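Local coordinates for protein Myo-inositol phosphohydrolase (Mitsuokella multacida, PDB 4WU3) that probably removes phosphate from inositol hexakisphosphate and related inositol phosphates, as a protein-tyrosine-phosphatase-like phytase with an inositol tetrakisphosphate bound in its pockets, at residues Y117-G123 and N205-L211. The protein carries 2 engineered substitutions. Numbering follows the deposited sequence.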
loop_
_atom_site.group_PDB
_atom_site.type_symbol
_atom_site.label_atom_id
_atom_site.label_comp_id
_atom_site.label_asym_id
_atom_site.label_seq_id
_atom_site.Cartn_x
_atom_site.Cartn_y
_atom_site.Cartn_z
ATOM N N TYR A 117 29.325 7.468 11.978
ATOM C CA TYR A 117 28.014 7.107 12.524
ATOM C C TYR A 117 27.350 6.043 11.660
ATOM O O TYR A 117 27.063 6.269 10.494
ATOM C CB TYR A 117 27.104 8.337 12.638
ATOM C CG TYR A 117 27.587 9.326 13.670
ATOM C CD1 TYR A 117 28.650 10.167 13.392
ATOM C CD2 TYR A 117 27.002 9.402 14.935
ATOM C CE1 TYR A 117 29.119 11.060 14.336
ATOM C CE2 TYR A 117 27.476 10.301 15.891
ATOM C CZ TYR A 117 28.527 11.131 15.577
ATOM O OH TYR A 117 29.021 12.044 16.495
ATOM N N ASP A 118 27.137 4.874 12.246
ATOM C CA ASP A 118 26.393 3.812 11.615
ATOM C C ASP A 118 24.925 4.112 11.821
ATOM O O ASP A 118 24.438 4.113 12.951
ATOM C CB ASP A 118 26.762 2.473 12.254
ATOM C CG ASP A 118 25.896 1.325 11.771
ATOM O OD1 ASP A 118 25.398 1.380 10.624
ATOM O OD2 ASP A 118 25.721 0.355 12.543
ATOM N N VAL A 119 24.231 4.401 10.728
ATOM C CA VAL A 119 22.794 4.595 10.770
ATOM C C VAL A 119 22.128 3.328 10.278
ATOM O O VAL A 119 22.063 3.064 9.069
ATOM C CB VAL A 119 22.346 5.797 9.918
ATOM C CG1 VAL A 119 20.841 5.988 10.011
ATOM C CG2 VAL A 119 23.066 7.064 10.367
ATOM N N ASP A 120 21.632 2.566 11.250
ATOM C CA ASP A 120 21.051 1.253 11.054
ATOM C C ASP A 120 19.551 1.367 10.873
ATOM O O ASP A 120 18.822 1.589 11.838
ATOM C CB ASP A 120 21.363 0.404 12.290
ATOM C CG ASP A 120 20.794 -0.987 12.212
ATOM O OD1 ASP A 120 20.176 -1.316 11.186
ATOM O OD2 ASP A 120 20.972 -1.754 13.193
ATOM N N LEU A 121 19.078 1.186 9.641
ATOM C CA LEU A 121 17.675 1.452 9.324
ATOM C C LEU A 121 16.781 0.221 9.484
ATOM O O LEU A 121 15.628 0.223 9.075
ATOM C CB LEU A 121 17.560 2.002 7.893
ATOM C CG LEU A 121 18.388 3.247 7.597
ATOM C CD1 LEU A 121 18.449 3.529 6.101
ATOM C CD2 LEU A 121 17.850 4.449 8.375
ATOM N N ARG A 122 17.300 -0.834 10.088
ATOM C CA ARG A 122 16.610 -2.117 10.023
ATOM C C ARG A 122 15.673 -2.337 11.189
ATOM O O ARG A 122 16.103 -2.384 12.344
ATOM C CB ARG A 122 17.611 -3.269 9.972
ATOM C CG ARG A 122 18.568 -3.246 8.790
ATOM C CD ARG A 122 19.549 -4.406 8.891
ATOM N NE ARG A 122 18.935 -5.694 8.589
ATOM C CZ ARG A 122 19.550 -6.857 8.764
ATOM N NH1 ARG A 122 20.783 -6.878 9.257
ATOM N NH2 ARG A 122 18.941 -7.999 8.459
ATOM N N GLY A 123 14.394 -2.495 10.874
ATOM C CA GLY A 123 13.382 -2.817 11.878
ATOM C C GLY A 123 13.358 -4.290 12.231
ATOM O O GLY A 123 13.007 -4.652 13.341
ATOM N N ASN A 205 30.280 5.273 16.169
ATOM C CA ASN A 205 28.994 5.660 16.721
ATOM C C ASN A 205 27.835 4.942 16.037
ATOM O O ASN A 205 27.980 4.439 14.926
ATOM C CB ASN A 205 28.826 7.153 16.561
ATOM C CG ASN A 205 29.950 7.919 17.202
ATOM O OD1 ASN A 205 29.962 8.102 18.417
ATOM N ND2 ASN A 205 30.910 8.364 16.394
ATOM N N TYR A 206 26.683 4.919 16.705
ATOM C CA TYR A 206 25.548 4.111 16.286
ATOM C C TYR A 206 24.236 4.863 16.446
ATOM O O TYR A 206 24.017 5.539 17.450
ATOM C CB TYR A 206 25.490 2.837 17.123
ATOM C CG TYR A 206 24.380 1.878 16.748
ATOM C CD1 TYR A 206 24.474 1.105 15.604
ATOM C CD2 TYR A 206 23.248 1.715 17.557
ATOM C CE1 TYR A 206 23.477 0.233 15.249
ATOM C CE2 TYR A 206 22.248 0.814 17.212
ATOM C CZ TYR A 206 22.376 0.087 16.051
ATOM O OH TYR A 206 21.415 -0.812 15.673
ATOM N N PHE A 207 23.359 4.721 15.459
ATOM C CA PHE A 207 22.012 5.267 15.542
ATOM C C PHE A 207 21.036 4.311 14.853
ATOM O O PHE A 207 21.292 3.842 13.745
ATOM C CB PHE A 207 21.951 6.647 14.903
ATOM C CG PHE A 207 20.607 7.298 15.004
ATOM C CD1 PHE A 207 20.183 7.845 16.205
ATOM C CD2 PHE A 207 19.768 7.368 13.900
ATOM C CE1 PHE A 207 18.943 8.443 16.314
ATOM C CE2 PHE A 207 18.524 7.974 14.000
ATOM C CZ PHE A 207 18.111 8.513 15.211
ATOM N N ARG A 208 19.931 4.020 15.520
ATOM C CA ARG A 208 18.965 3.049 15.028
ATOM C C ARG A 208 17.626 3.694 14.728
ATOM O O ARG A 208 17.116 4.484 15.513
ATOM C CB ARG A 208 18.756 1.948 16.071
ATOM C CG ARG A 208 17.726 0.888 15.695
ATOM C CD ARG A 208 18.268 -0.093 14.672
ATOM N NE ARG A 208 17.438 -1.297 14.538
ATOM C CZ ARG A 208 17.553 -2.386 15.298
ATOM N NH1 ARG A 208 18.450 -2.433 16.266
ATOM N NH2 ARG A 208 16.767 -3.438 15.091
ATOM N N LEU A 209 17.080 3.353 13.570
ATOM C CA LEU A 209 15.677 3.545 13.263
ATOM C C LEU A 209 15.122 2.204 12.908
ATOM O O LEU A 209 15.682 1.528 12.058
ATOM C CB LEU A 209 15.509 4.440 12.045
ATOM C CG LEU A 209 15.916 5.879 12.254
ATOM C CD1 LEU A 209 15.678 6.645 10.964
ATOM C CD2 LEU A 209 15.123 6.464 13.404
ATOM N N THR A 210 14.013 1.817 13.522
ATOM C CA THR A 210 13.447 0.495 13.285
ATOM C C THR A 210 12.444 0.484 12.120
ATOM O O THR A 210 11.242 0.363 12.330
ATOM C CB THR A 210 12.798 -0.032 14.570
ATOM O OG1 THR A 210 11.936 0.970 15.122
ATOM C CG2 THR A 210 13.881 -0.361 15.585
ATOM N N LEU A 211 12.954 0.585 10.893
ATOM C CA LEU A 211 12.100 0.712 9.704
ATOM C C LEU A 211 11.756 -0.631 9.087
ATOM O O LEU A 211 12.631 -1.474 8.892
ATOM C CB LEU A 211 12.786 1.553 8.628
ATOM C CG LEU A 211 13.249 2.931 9.061
ATOM C CD1 LEU A 211 13.750 3.720 7.862
ATOM C CD2 LEU A 211 12.126 3.664 9.759
#
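Strands 117-122 and 205-211 run parallel, 19° apart, and Asp-118 and Asp-120 each give an N-H to the second strand and take one back through their carbonyl oxygens, from Asp-118 N to Asn-205 O (2.8 Å) through to Leu-209 N on Asp-120 O. Tyr-117 and Asn-205 pair on one face of the sheet: the Asn-205 CB sits over the phenol ring, 3.7 Å from its centroid in a CH-pi contact, and the amide stacks at 17° to the ring while its ND2 donates to Ser-114 O. A flat amide suits this place, since it can cover a ring and still donate. Further along, Val-119 CG1 meets the edge of the Phe-207 ring. In the five-stranded mixed sheet of this PTP-like phytase domain, strand 116-122 lies between 237-241 and the outermost strand 205-211, with helix 219-230 packed on Phe-207 and Leu-209.

The other face is polar. The Tyr-206 hydroxyl donates to Asp-120 OD2 (2.7 Å) from the anti side of the carboxylate, and His-126 binds the same oxygen; Asp-120 OD1 accepts from Arg-122 N in an Asx turn, so both oxygens are held. Arg-208 bends at its second torsion (chi2 76°), laying its guanidinium nearly parallel to this carboxylate, with OD2 over one face in a long salt bridge of charges alone. Its NE instead donates to Arg-122 O (2.8 Å), and NH1 pairs with Glu-156. A lysine in its place has no guanidinium to lie flat over the carboxylate, and Arg-122 O would probably be left without a donor while Glu-156 would be less firmly paired. Beyond the regular ladder, an inverse gamma turn centred on Thr-210 follows, and Gly-123 N reaches Leu-211 O (2.8 Å) where a CB on the glycine would clash with that oxygen.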